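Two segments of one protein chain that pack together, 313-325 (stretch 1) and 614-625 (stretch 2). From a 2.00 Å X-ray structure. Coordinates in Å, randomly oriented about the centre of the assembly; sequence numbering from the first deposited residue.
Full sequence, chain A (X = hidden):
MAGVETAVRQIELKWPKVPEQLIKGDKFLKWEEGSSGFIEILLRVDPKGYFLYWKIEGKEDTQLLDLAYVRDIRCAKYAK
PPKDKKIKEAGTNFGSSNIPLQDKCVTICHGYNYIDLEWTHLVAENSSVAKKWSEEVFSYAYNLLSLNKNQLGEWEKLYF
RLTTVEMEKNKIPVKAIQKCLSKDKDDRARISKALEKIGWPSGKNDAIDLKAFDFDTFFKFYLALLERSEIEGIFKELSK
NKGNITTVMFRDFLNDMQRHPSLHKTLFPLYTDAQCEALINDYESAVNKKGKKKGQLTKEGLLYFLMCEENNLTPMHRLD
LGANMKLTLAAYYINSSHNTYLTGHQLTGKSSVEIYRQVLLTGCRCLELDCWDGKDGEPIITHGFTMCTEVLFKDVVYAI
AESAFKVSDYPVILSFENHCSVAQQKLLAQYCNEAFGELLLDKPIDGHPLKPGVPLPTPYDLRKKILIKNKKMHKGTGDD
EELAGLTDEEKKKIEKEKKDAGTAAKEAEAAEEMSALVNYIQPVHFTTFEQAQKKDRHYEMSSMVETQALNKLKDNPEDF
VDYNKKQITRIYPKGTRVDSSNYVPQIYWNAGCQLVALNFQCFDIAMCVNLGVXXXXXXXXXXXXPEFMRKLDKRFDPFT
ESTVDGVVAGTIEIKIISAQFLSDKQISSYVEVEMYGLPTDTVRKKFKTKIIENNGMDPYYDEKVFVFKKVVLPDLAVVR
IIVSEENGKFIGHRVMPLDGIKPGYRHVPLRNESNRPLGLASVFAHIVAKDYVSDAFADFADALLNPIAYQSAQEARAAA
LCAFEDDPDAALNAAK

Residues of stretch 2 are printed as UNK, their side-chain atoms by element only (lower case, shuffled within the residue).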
# COMPACT_ATOMS: atom_id res chain seq x y z
N LEU A 313 -5.22 -7.32 -13.35
CA LEU A 313 -4.30 -6.28 -13.82
C LEU A 313 -2.93 -6.35 -13.13
O LEU A 313 -1.93 -5.94 -13.70
CB LEU A 313 -4.92 -4.88 -13.62
CG LEU A 313 -4.82 -4.24 -12.24
CD1 LEU A 313 -3.43 -3.63 -12.00
CD2 LEU A 313 -5.89 -3.17 -12.08
N THR A 314 -2.89 -6.90 -11.92
CA THR A 314 -1.66 -6.95 -11.13
C THR A 314 -0.66 -7.96 -11.71
O THR A 314 -1.00 -9.14 -11.85
CB THR A 314 -1.95 -7.31 -9.67
OG1 THR A 314 -2.88 -6.36 -9.12
CG2 THR A 314 -0.67 -7.32 -8.84
N PRO A 315 0.57 -7.51 -12.05
CA PRO A 315 1.62 -8.43 -12.51
C PRO A 315 2.16 -9.24 -11.34
O PRO A 315 2.84 -8.71 -10.47
CB PRO A 315 2.69 -7.50 -13.09
CG PRO A 315 2.44 -6.17 -12.47
CD PRO A 315 1.00 -6.10 -12.09
N MET A 316 1.84 -10.53 -11.34
CA MET A 316 2.14 -11.38 -10.19
C MET A 316 3.64 -11.52 -9.92
O MET A 316 4.05 -11.58 -8.77
CB MET A 316 1.47 -12.76 -10.35
CG MET A 316 -0.05 -12.70 -10.21
SD MET A 316 -0.59 -12.16 -8.56
CE MET A 316 -2.21 -11.48 -8.92
N HIS A 317 4.45 -11.53 -10.98
CA HIS A 317 5.91 -11.61 -10.84
C HIS A 317 6.49 -10.38 -10.12
O HIS A 317 7.54 -10.47 -9.48
CB HIS A 317 6.60 -11.85 -12.20
CG HIS A 317 6.57 -10.67 -13.12
ND1 HIS A 317 5.46 -10.33 -13.87
CD2 HIS A 317 7.52 -9.74 -13.41
CE1 HIS A 317 5.72 -9.25 -14.58
NE2 HIS A 317 6.96 -8.87 -14.32
N ARG A 318 5.80 -9.24 -10.22
CA ARG A 318 6.19 -8.02 -9.50
C ARG A 318 5.60 -7.96 -8.09
O ARG A 318 6.24 -7.45 -7.17
CB ARG A 318 5.77 -6.77 -10.27
CG ARG A 318 6.62 -6.48 -11.50
CD ARG A 318 6.59 -4.98 -11.87
NE ARG A 318 7.28 -4.13 -10.88
CZ ARG A 318 6.69 -3.24 -10.06
NH1 ARG A 318 5.37 -3.05 -10.05
NH2 ARG A 318 7.45 -2.53 -9.22
N LEU A 319 4.38 -8.46 -7.92
CA LEU A 319 3.71 -8.46 -6.62
C LEU A 319 4.46 -9.36 -5.64
O LEU A 319 4.66 -9.00 -4.49
CB LEU A 319 2.27 -8.96 -6.75
CG LEU A 319 1.41 -8.98 -5.48
CD1 LEU A 319 1.21 -7.58 -4.92
CD2 LEU A 319 0.08 -9.65 -5.75
N ASP A 320 4.88 -10.53 -6.13
CA ASP A 320 5.68 -11.48 -5.37
C ASP A 320 7.02 -10.84 -5.00
O ASP A 320 7.46 -9.89 -5.65
CB ASP A 320 5.90 -12.74 -6.22
CG ASP A 320 6.51 -13.89 -5.43
OD1 ASP A 320 6.17 -14.08 -4.25
OD2 ASP A 320 7.34 -14.63 -6.02
N LEU A 321 7.67 -11.35 -3.96
CA LEU A 321 8.97 -10.84 -3.56
C LEU A 321 10.02 -11.45 -4.48
O LEU A 321 10.76 -12.35 -4.11
CB LEU A 321 9.25 -11.13 -2.08
CG LEU A 321 10.16 -10.13 -1.37
CD1 LEU A 321 10.07 -10.30 0.13
CD2 LEU A 321 11.59 -10.26 -1.85
N GLY A 322 10.06 -10.93 -5.71
CA GLY A 322 10.86 -11.51 -6.79
C GLY A 322 12.08 -10.70 -7.19
O GLY A 322 12.88 -11.17 -7.99
N ALA A 323 12.23 -9.50 -6.64
CA ALA A 323 13.36 -8.65 -7.02
C ALA A 323 14.67 -9.22 -6.49
O ALA A 323 14.69 -9.95 -5.49
CB ALA A 323 13.16 -7.23 -6.52
N ASN A 324 15.75 -8.89 -7.17
CA ASN A 324 17.10 -9.21 -6.71
C ASN A 324 17.39 -8.39 -5.46
O ASN A 324 17.54 -7.16 -5.54
CB ASN A 324 18.10 -8.89 -7.82
CG ASN A 324 19.55 -9.09 -7.40
OD1 ASN A 324 19.84 -9.65 -6.35
ND2 ASN A 324 20.47 -8.63 -8.24
N MET A 325 17.46 -9.07 -4.32
CA MET A 325 17.71 -8.42 -3.03
C MET A 325 19.18 -8.50 -2.61
O MET A 325 19.51 -8.23 -1.45
CB MET A 325 16.84 -9.07 -1.94
CG MET A 325 15.33 -9.02 -2.23
SD MET A 325 14.74 -7.35 -2.58
CE MET A 325 15.01 -6.54 -1.00
N UNK A 614 4.92 0.66 -3.02
CA UNK A 614 5.59 -0.26 -2.09
C UNK A 614 4.75 -1.49 -1.71
O UNK A 614 5.20 -2.31 -0.90
c UNK A 614 7.38 1.21 -1.02
c UNK A 614 6.07 0.49 -0.83
c UNK A 614 7.45 2.59 -1.00
c UNK A 614 8.55 0.49 -1.23
c UNK A 614 9.77 1.14 -1.41
c UNK A 614 9.82 2.52 -1.38
c UNK A 614 8.66 3.25 -1.18
N UNK A 615 3.55 -1.63 -2.28
CA UNK A 615 2.82 -2.89 -2.19
C UNK A 615 3.58 -3.98 -2.94
O UNK A 615 3.54 -5.15 -2.55
o UNK A 615 -1.00 -3.22 -4.13
c UNK A 615 0.58 -4.03 -2.55
c UNK A 615 -0.79 -3.99 -3.17
o UNK A 615 -1.66 -4.74 -2.67
c UNK A 615 1.41 -2.77 -2.79
N UNK A 616 4.27 -3.59 -4.01
CA UNK A 616 4.98 -4.54 -4.86
C UNK A 616 6.27 -5.04 -4.20
O UNK A 616 6.69 -4.53 -3.16
c UNK A 616 3.18 -2.62 -6.96
c UNK A 616 5.23 -3.92 -6.24
c UNK A 616 1.54 -3.57 -8.43
c UNK A 616 3.46 -4.84 -7.79
o UNK A 616 0.37 -3.49 -9.14
c UNK A 616 3.94 -3.78 -7.02
c UNK A 616 1.99 -2.51 -7.67
c UNK A 616 2.28 -4.73 -8.50
N UNK A 617 6.86 -6.07 -4.81
CA UNK A 617 7.98 -6.80 -4.22
C UNK A 617 7.65 -7.32 -2.81
O UNK A 617 8.41 -7.12 -1.87
c UNK A 617 10.52 -6.82 -4.10
n UNK A 617 11.49 -6.35 -3.31
o UNK A 617 10.60 -7.90 -4.69
c UNK A 617 9.26 -5.96 -4.23
N UNK A 618 6.50 -7.97 -2.71
CA UNK A 618 6.09 -8.66 -1.48
C UNK A 618 5.74 -7.76 -0.32
O UNK A 618 5.72 -8.20 0.83
N UNK A 619 5.46 -6.49 -0.60
CA UNK A 619 5.30 -5.48 0.44
C UNK A 619 6.50 -5.50 1.41
O UNK A 619 6.35 -5.30 2.62
s UNK A 619 3.37 -4.15 1.97
c UNK A 619 3.97 -5.66 1.17
N UNK A 620 7.68 -5.71 0.86
CA UNK A 620 8.92 -5.81 1.65
C UNK A 620 9.44 -4.45 2.11
O UNK A 620 10.28 -4.38 3.01
o UNK A 620 10.31 -5.69 -0.33
c UNK A 620 10.00 -6.48 0.81
N UNK A 621 8.98 -3.38 1.46
CA UNK A 621 9.49 -2.04 1.72
C UNK A 621 10.75 -1.71 0.93
O UNK A 621 11.35 -0.66 1.14
N UNK A 622 11.15 -2.61 0.03
CA UNK A 622 12.31 -2.41 -0.84
C UNK A 622 11.93 -2.59 -2.31
O UNK A 622 11.32 -3.58 -2.68
c UNK A 622 15.40 -2.45 0.70
c UNK A 622 13.41 -3.42 -0.50
c UNK A 622 13.61 -3.32 2.01
c UNK A 622 14.29 -2.98 3.17
o UNK A 622 16.21 -2.01 4.20
c UNK A 622 16.08 -2.10 1.83
c UNK A 622 15.53 -2.37 3.07
c UNK A 622 14.15 -3.06 0.76
N UNK A 623 12.31 -1.61 -3.14
CA UNK A 623 12.15 -1.70 -4.59
C UNK A 623 13.51 -1.45 -5.23
O UNK A 623 14.18 -0.46 -4.90
c UNK A 623 9.08 -2.06 -5.26
c UNK A 623 11.15 -0.67 -5.09
c UNK A 623 8.89 0.43 -4.94
c UNK A 623 9.70 -0.83 -4.62
N UNK A 624 13.92 -2.32 -6.14
CA UNK A 624 15.19 -2.18 -6.83
C UNK A 624 15.11 -1.02 -7.81
O UNK A 624 14.18 -0.96 -8.62
c UNK A 624 17.08 -4.84 -9.03
c UNK A 624 18.01 -3.42 -7.17
c UNK A 624 16.92 -3.54 -8.23
c UNK A 624 15.54 -3.48 -7.56
N UNK A 625 16.07 -0.10 -7.75
CA UNK A 625 16.12 1.01 -8.71
C UNK A 625 16.35 0.49 -10.15
O UNK A 625 16.96 -0.56 -10.35
c UNK A 625 17.79 4.03 -6.86
n UNK A 625 20.01 4.88 -6.11
c UNK A 625 17.20 2.02 -8.33
c UNK A 625 16.91 2.79 -7.03
c UNK A 625 19.05 3.74 -6.11
O HOH W 1 9.31 -8.00 -7.38

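Position 614 carries one carbon followed by a ring of six carbons with no heteroatom, and it lies out of reach of stretch 1; it is Phe614. Position 615 has three carbons in a row, the third bearing two oxygens. Its backbone O lies 4.1 Å from Leu319 CD1, and both carboxylate oxygens are hydrogen-bonded elsewhere in the structure. This is Glu615.

At 616 one carbon leads to a six-carbon ring bearing an oxygen, with Arg318 NH1 over one face and Leu319 N near its edge; this is Tyr616. Arg318 NH1 is 3.4 Å from Tyr616 CG, while Leu319 N is 3.7 Å from Tyr616 CD1. Thr314 CG2 lies 3.9 Å from Tyr616 CE1, and Pro315 CD 4.1 Å from the same atom.

The side chain of 617 has two carbons, the second carrying one oxygen and one nitrogen: a carboxamide, its oxygen 3.0 Å from Ala323 N and its nitrogen 3.5 Å from Met325 SD. This is Asn617. Its two ends serve different partners. Asn617 OD1 accepts a hydrogen bond from Ala323 N, whereas Asn617 ND2 donates to the backbone O of position 622, 2.8 Å away within its own stretch, and makes a weak bond to Met325 SD.

No side-chain atoms follow CA at 618, so it is Gly618. A CB here would fall 2.8 Å from Leu321 CB, a clash, and the positive phi also favours glycine. Position 619 has one carbon and one sulfur, directed away from stretch 1: Cys619. Position 620 has one carbon and one oxygen, and its CB lies 3.9 Å from Leu321 CD1; it is Ser620, whose OG donates to Asn617 O at 2.8 Å. Position 621 again lacks a side chain, and its backbone angles call for Gly621.

Position 622 repeats the carbon plus oxygen-bearing ring, with its CB 3.5 Å from Met325 CE; it is Tyr622. Position 623 holds four carbons forked at the second, a terminal one 4.3 Å from Arg318 NH2: Leu623. Position 624 has the same forked four carbons, a terminal one 4.1 Å from Asn324 O; it is Leu624. Four carbons in a row ending in nitrogen, far from stretch 1, make 625 Lys625.

The contact turns on the end of the short helix 316-319, where two carbonyls accept backbone hydrogen bonds: Asn617 N to Arg318 O and Gly618 N to Leu319 O, both 2.8 Å. Water 1 lies 3.1 Å from Arg318 O and 3.0 Å from Asn617 OD1, within hydrogen-bonding reach of both. Around this polar centre, Tyr616 packs against the helix and Met325 against Tyr622, together helping to bury 716 Å² between the stretches.

Stretch 2 (614-625) FEYNGCSGYLLK
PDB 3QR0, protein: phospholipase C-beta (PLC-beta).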